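Local coordinates for effector protein hopAB2 (PDB 3HGL) that is recognised by the tomato resistance protein Pto to elicit host immunity, and in susceptible plants suppresses immunity-associated cell death as a virulence factor, at residues V13-S18 with R50-N55; R27-N32 with V39-V44. All coordinates share one frame; numbering follows the deposited sequence.

Contact 1. Residues V13-S18 with R50-N55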
loop_
_atom_site.group_PDB
_atom_site.type_symbol
_atom_site.label_atom_id
_atom_site.label_comp_id
_atom_site.label_asym_id
_atom_site.label_seq_id
_atom_site.Cartn_x
_atom_site.Cartn_y
_atom_site.Cartn_z
ATOM N N VAL A 13 2.160 5.108 -5.056
ATOM C CA VAL A 13 2.886 4.222 -5.961
ATOM C C VAL A 13 4.191 4.911 -6.365
ATOM O O VAL A 13 5.259 4.303 -6.347
ATOM C CB VAL A 13 2.059 3.900 -7.228
ATOM C CG1 VAL A 13 2.923 3.160 -8.249
ATOM C CG2 VAL A 13 0.854 3.049 -6.852
ATOM N N GLN A 14 4.098 6.193 -6.714
ATOM C CA GLN A 14 5.267 6.972 -7.108
ATOM C C GLN A 14 6.299 6.972 -5.987
ATOM O O GLN A 14 7.496 6.791 -6.228
ATOM C CB GLN A 14 4.860 8.415 -7.424
ATOM C CG GLN A 14 3.942 8.554 -8.623
ATOM C CD GLN A 14 4.657 8.270 -9.925
ATOM O OE1 GLN A 14 5.569 8.999 -10.315
ATOM N NE2 GLN A 14 4.255 7.202 -10.601
ATOM N N GLN A 15 5.830 7.173 -4.758
ATOM C CA GLN A 15 6.722 7.198 -3.605
ATOM C C GLN A 15 7.422 5.848 -3.426
ATOM O O GLN A 15 8.632 5.797 -3.205
ATOM C CB GLN A 15 5.940 7.554 -2.334
ATOM C CG GLN A 15 6.806 7.656 -1.081
ATOM C CD GLN A 15 6.042 8.179 0.123
ATOM O OE1 GLN A 15 4.819 8.312 0.089
ATOM N NE2 GLN A 15 6.766 8.469 1.205
ATOM N N LEU A 16 6.660 4.762 -3.523
ATOM C CA LEU A 16 7.230 3.424 -3.375
ATOM C C LEU A 16 8.332 3.183 -4.401
ATOM O O LEU A 16 9.437 2.769 -4.053
ATOM C CB LEU A 16 6.136 2.364 -3.539
ATOM C CG LEU A 16 5.175 2.249 -2.349
ATOM C CD1 LEU A 16 3.925 1.483 -2.757
ATOM C CD2 LEU A 16 5.890 1.559 -1.185
ATOM N N VAL A 17 8.020 3.438 -5.666
ATOM C CA VAL A 17 8.977 3.248 -6.746
ATOM C C VAL A 17 10.214 4.107 -6.510
ATOM O O VAL A 17 11.343 3.620 -6.566
ATOM C CB VAL A 17 8.352 3.617 -8.115
ATOM C CG1 VAL A 17 9.382 3.456 -9.227
ATOM C CG2 VAL A 17 7.137 2.735 -8.387
ATOM N N SER A 18 9.996 5.387 -6.227
ATOM C CA SER A 18 11.096 6.314 -5.990
ATOM C C SER A 18 12.017 5.851 -4.864
ATOM O O SER A 18 13.234 6.003 -4.946
ATOM C CB SER A 18 10.546 7.706 -5.664
ATOM O OG SER A 18 11.597 8.616 -5.396
ATOM N N ARG A 50 3.037 4.073 6.892
ATOM C CA ARG A 50 2.669 4.776 8.117
ATOM C C ARG A 50 2.313 6.236 7.841
ATOM O O ARG A 50 1.520 6.831 8.566
ATOM C CB ARG A 50 3.792 4.680 9.155
ATOM C CG ARG A 50 3.745 3.370 9.932
ATOM C CD ARG A 50 4.864 3.244 10.958
ATOM N NE ARG A 50 4.686 2.052 11.787
ATOM C CZ ARG A 50 5.578 1.605 12.665
ATOM N NH1 ARG A 50 6.725 2.247 12.836
ATOM N NH2 ARG A 50 5.321 0.512 13.372
ATOM N N GLN A 51 2.888 6.802 6.784
ATOM C CA GLN A 51 2.609 8.190 6.406
ATOM C C GLN A 51 1.210 8.348 5.801
ATOM O O GLN A 51 0.597 9.416 5.893
ATOM C CB GLN A 51 3.630 8.667 5.368
ATOM C CG GLN A 51 5.044 8.818 5.880
ATOM C CD GLN A 51 6.051 9.014 4.759
ATOM O OE1 GLN A 51 5.687 9.337 3.623
ATOM N NE2 GLN A 51 7.328 8.829 5.075
ATOM N N HIS A 52 0.716 7.278 5.187
ATOM C CA HIS A 52 -0.578 7.286 4.505
ATOM C C HIS A 52 -1.721 6.584 5.235
ATOM O O HIS A 52 -2.888 6.824 4.942
ATOM C CB HIS A 52 -0.385 6.682 3.112
ATOM C CG HIS A 52 0.641 7.404 2.295
ATOM N ND1 HIS A 52 0.383 8.608 1.680
ATOM C CD2 HIS A 52 1.948 7.136 2.061
ATOM C CE1 HIS A 52 1.484 9.054 1.104
ATOM N NE2 HIS A 52 2.450 8.180 1.321
ATOM N N PHE A 53 -1.378 5.714 6.176
ATOM C CA PHE A 53 -2.366 4.988 6.970
ATOM C C PHE A 53 -1.913 5.207 8.417
ATOM O O PHE A 53 -1.319 4.329 9.036
ATOM C CB PHE A 53 -2.341 3.502 6.581
ATOM C CG PHE A 53 -2.756 3.242 5.149
ATOM C CD1 PHE A 53 -4.102 3.230 4.790
ATOM C CD2 PHE A 53 -1.800 3.039 4.154
ATOM C CE1 PHE A 53 -4.492 3.022 3.460
ATOM C CE2 PHE A 53 -2.181 2.832 2.821
ATOM C CZ PHE A 53 -3.529 2.822 2.475
ATOM N N PRO A 54 -2.184 6.407 8.961
ATOM C CA PRO A 54 -1.831 6.840 10.319
ATOM C C PRO A 54 -2.303 5.979 11.488
ATOM O O PRO A 54 -1.727 6.045 12.572
ATOM C CB PRO A 54 -2.383 8.265 10.379
ATOM C CG PRO A 54 -3.571 8.198 9.493
ATOM C CD PRO A 54 -3.052 7.407 8.314
ATOM N N ASN A 55 -3.340 5.176 11.272
ATOM C CA ASN A 55 -3.863 4.309 12.327
ATOM C C ASN A 55 -3.461 2.853 12.087
ATOM O O ASN A 55 -3.892 1.950 12.802
ATOM C CB ASN A 55 -5.388 4.435 12.389
ATOM C CG ASN A 55 -5.838 5.767 12.965
ATOM O OD1 ASN A 55 -6.876 6.308 12.577
ATOM N ND2 ASN A 55 -5.065 6.295 13.908
HETATM O O HOH W 1 9.539 8.955 2.698
#

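Contact 2. Residues R27-N32 with V39-V44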
loop_
_atom_site.group_PDB
_atom_site.type_symbol
_atom_site.label_atom_id
_atom_site.label_comp_id
_atom_site.label_asym_id
_atom_site.label_seq_id
_atom_site.Cartn_x
_atom_site.Cartn_y
_atom_site.Cartn_z
ATOM N N ARG A 27 2.378 -5.381 -3.398
ATOM C CA ARG A 27 1.040 -5.857 -3.746
ATOM C C ARG A 27 0.665 -7.054 -2.874
ATOM O O ARG A 27 -0.463 -7.148 -2.392
ATOM C CB ARG A 27 0.960 -6.283 -5.218
ATOM C CG ARG A 27 1.035 -5.152 -6.233
ATOM C CD ARG A 27 0.693 -5.681 -7.635
ATOM N NE ARG A 27 -0.679 -6.179 -7.691
ATOM C CZ ARG A 27 -1.102 -7.112 -8.540
ATOM N NH1 ARG A 27 -0.258 -7.653 -9.404
ATOM N NH2 ARG A 27 -2.369 -7.509 -8.526
ATOM N N ASN A 28 1.606 -7.975 -2.685
ATOM C CA ASN A 28 1.349 -9.159 -1.859
ATOM C C ASN A 28 1.033 -8.786 -0.428
ATOM O O ASN A 28 0.098 -9.321 0.173
ATOM C CB ASN A 28 2.555 -10.097 -1.827
ATOM C CG ASN A 28 2.883 -10.669 -3.174
ATOM O OD1 ASN A 28 2.009 -10.830 -4.020
ATOM N ND2 ASN A 28 4.156 -11.002 -3.383
HETATM N N MSE A 29 1.831 -7.884 0.135
HETATM C CA MSE A 29 1.618 -7.470 1.516
HETATM C C MSE A 29 0.309 -6.721 1.689
HETATM O O MSE A 29 -0.399 -6.935 2.673
HETATM C CB MSE A 29 2.776 -6.595 2.002
HETATM C CG MSE A 29 4.046 -7.354 2.342
HETATM SE SE MSE A 29 3.731 -8.770 3.617
HETATM C CE MSE A 29 3.529 -10.198 2.339
ATOM N N LEU A 30 -0.011 -5.841 0.742
ATOM C CA LEU A 30 -1.251 -5.078 0.828
ATOM C C LEU A 30 -2.431 -6.040 0.770
ATOM O O LEU A 30 -3.424 -5.854 1.470
ATOM C CB LEU A 30 -1.348 -4.050 -0.312
ATOM C CG LEU A 30 -2.627 -3.186 -0.365
ATOM C CD1 LEU A 30 -2.809 -2.448 0.959
ATOM C CD2 LEU A 30 -2.543 -2.193 -1.547
ATOM N N ARG A 31 -2.316 -7.073 -0.064
ATOM C CA ARG A 31 -3.377 -8.069 -0.185
ATOM C C ARG A 31 -3.557 -8.770 1.167
ATOM O O ARG A 31 -4.684 -8.964 1.628
ATOM C CB ARG A 31 -3.040 -9.098 -1.277
ATOM C CG ARG A 31 -4.056 -10.239 -1.377
ATOM C CD ARG A 31 -3.753 -11.190 -2.539
ATOM N NE ARG A 31 -3.702 -10.473 -3.810
ATOM C CZ ARG A 31 -2.581 -10.186 -4.463
ATOM N NH1 ARG A 31 -1.405 -10.568 -3.975
ATOM N NH2 ARG A 31 -2.630 -9.484 -5.587
ATOM N N ASN A 32 -2.446 -9.146 1.796
ATOM C CA ASN A 32 -2.487 -9.792 3.115
ATOM C C ASN A 32 -3.142 -8.872 4.141
ATOM O O ASN A 32 -4.023 -9.292 4.898
ATOM C CB ASN A 32 -1.075 -10.110 3.608
ATOM C CG ASN A 32 -0.511 -11.376 3.003
ATOM O OD1 ASN A 32 -1.070 -11.940 2.066
ATOM N ND2 ASN A 32 0.612 -11.830 3.542
ATOM N N VAL A 39 1.068 -9.586 8.539
ATOM C CA VAL A 39 1.888 -8.977 7.498
ATOM C C VAL A 39 3.310 -8.690 7.967
ATOM O O VAL A 39 3.596 -8.686 9.164
ATOM C CB VAL A 39 1.270 -7.645 7.024
ATOM C CG1 VAL A 39 -0.096 -7.896 6.419
ATOM C CG2 VAL A 39 1.164 -6.673 8.204
ATOM N N ALA A 40 4.195 -8.456 7.008
ATOM C CA ALA A 40 5.583 -8.137 7.307
ATOM C C ALA A 40 6.137 -7.208 6.227
ATOM O O ALA A 40 6.960 -7.602 5.393
ATOM C CB ALA A 40 6.418 -9.413 7.402
ATOM N N PHE A 41 5.660 -5.966 6.238
ATOM C CA PHE A 41 6.119 -4.962 5.286
ATOM C C PHE A 41 7.602 -4.726 5.509
ATOM O O PHE A 41 8.082 -4.796 6.642
ATOM C CB PHE A 41 5.367 -3.644 5.498
ATOM C CG PHE A 41 3.945 -3.678 5.027
ATOM C CD1 PHE A 41 3.648 -3.608 3.667
ATOM C CD2 PHE A 41 2.904 -3.814 5.936
ATOM C CE1 PHE A 41 2.328 -3.675 3.219
ATOM C CE2 PHE A 41 1.580 -3.882 5.499
ATOM C CZ PHE A 41 1.292 -3.813 4.136
ATOM N N SER A 42 8.330 -4.450 4.435
ATOM C CA SER A 42 9.757 -4.178 4.560
ATOM C C SER A 42 9.904 -2.857 5.317
ATOM O O SER A 42 8.919 -2.142 5.536
ATOM C CB SER A 42 10.392 -4.041 3.179
ATOM O OG SER A 42 9.925 -2.863 2.538
ATOM N N ARG A 43 11.127 -2.524 5.717
ATOM C CA ARG A 43 11.340 -1.275 6.432
ATOM C C ARG A 43 10.893 -0.089 5.579
ATOM O O ARG A 43 10.237 0.825 6.071
ATOM C CB ARG A 43 12.815 -1.121 6.815
ATOM C CG ARG A 43 13.286 -2.152 7.831
ATOM C CD ARG A 43 14.662 -1.805 8.379
ATOM N NE ARG A 43 15.054 -2.713 9.453
ATOM C CZ ARG A 43 16.186 -2.610 10.143
ATOM N NH1 ARG A 43 17.044 -1.634 9.873
ATOM N NH2 ARG A 43 16.461 -3.484 11.104
ATOM N N VAL A 44 11.243 -0.112 4.299
ATOM C CA VAL A 44 10.860 0.967 3.394
ATOM C C VAL A 44 9.336 1.066 3.261
ATOM O O VAL A 44 8.767 2.153 3.383
ATOM C CB VAL A 44 11.488 0.770 1.995
ATOM C CG1 VAL A 44 10.900 1.767 1.008
ATOM C CG2 VAL A 44 12.998 0.959 2.077
#

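Contact 1. Residues V13-S18 with R50-N55
The side-chain amide of Q15 bridges Q51 and H52, giving to one and accepting from the other. Its NE2 donates to Q51 OE1 at 2.8 Å. The N-H points almost straight at the oxygen (173°), and that oxygen lies in the amide plane of Q15. From Q51's side the donor is tilted from the carbonyl plane, and the two amide planes are moderately twisted. On the other branch, H52 NE2 donates to Q15 OE1 at 2.7 Å. This bond runs in the imidazole plane and meets the ring at its edge. The amide of Q15 stands steeply against that ring, with 78° between the planes.

E19 OE2 also accepts from Q15 NE2. This supports the nitrogen on that side, so OE1 faces H52 and NE2 of H52 is probably the donor. A water accepts from Q51 NE2 at 3.2 Å and, weakly, from Q15 NE2.

Q15 reaches this far because its chain is extended, with CG trans to the backbone N (chi1 -178°). The span is long: the CA atoms of Q15 and Q51 are 10.9 Å apart. Contact is therefore made by polar side-chain ends, and the two segments bury just 109 Å² between them. Two turns before Q15 in helix 5-18, H8 meets the H52 ring with its own.

The contact joins the C-terminal part of helix 5-18 to the end of helix 43-52 at the surface. Q15 and L16 also touch I48 of helix 43-52, while V13 packs on A74, L75 and A78 of helix 66-80.

Contact 2. Residues R27-N32 with V39-V44
M29, a selenomethionine, carries most of the contact between helix 23-35 and the loop that follows it and leads into helix 43-52. Its CB lies by the F41 ring, modelled too close for the exact fit to be trusted. CG comes next, 4.0 Å from F41 CD1. There the chain bends (chi2 -54°). SE rises to a point nearly above the ring centre, 11° off the ring normal, in a Met-aromatic contact. It also lies 3.4 Å from A40 N and 4.4 Å from V39 CB. The chi3 bend (95°) carries CE away from 39-44 and back toward its own helix, where M29 CE is 3.6 Å from N32 ND2.

One turn on, N32 CB meets V39 CG1 at 3.7 Å. The same methyl lies near the backbone O of M29, so V39 spans this turn of the helix. F41 also stacks on the ring of F49. L30, on another side of the helix, packs on L75 and I61.

The arrangement is apolar packing of a connecting loop against the preceding helix. S42 is the N-cap of helix 43-52. Its OG caps a backbone N of the first turn, and E45 OE1 accepts from S42 N in return, a capping box.

Both contacts use helix 43-52, at different ends. Contact 2 lies where the loop 39-42 leads into it, and contact 1 lies where it finishes. Their centres are 12 Å apart and their nearest atoms about 5 Å, without touching. In sequence contact 2 is nested inside the loop closed by contact 1. The helices they pair with it, 5-18 and 23-35, follow each other in the chain. Contact 1 is polar and hydrogen-bonded, whereas contact 2 is mainly apolar. F49, which stacks on F41 of contact 2, also touches L16 of helix 5-18. The whole fragment is the Pto-interaction region, which does not by itself place either contact against Pto.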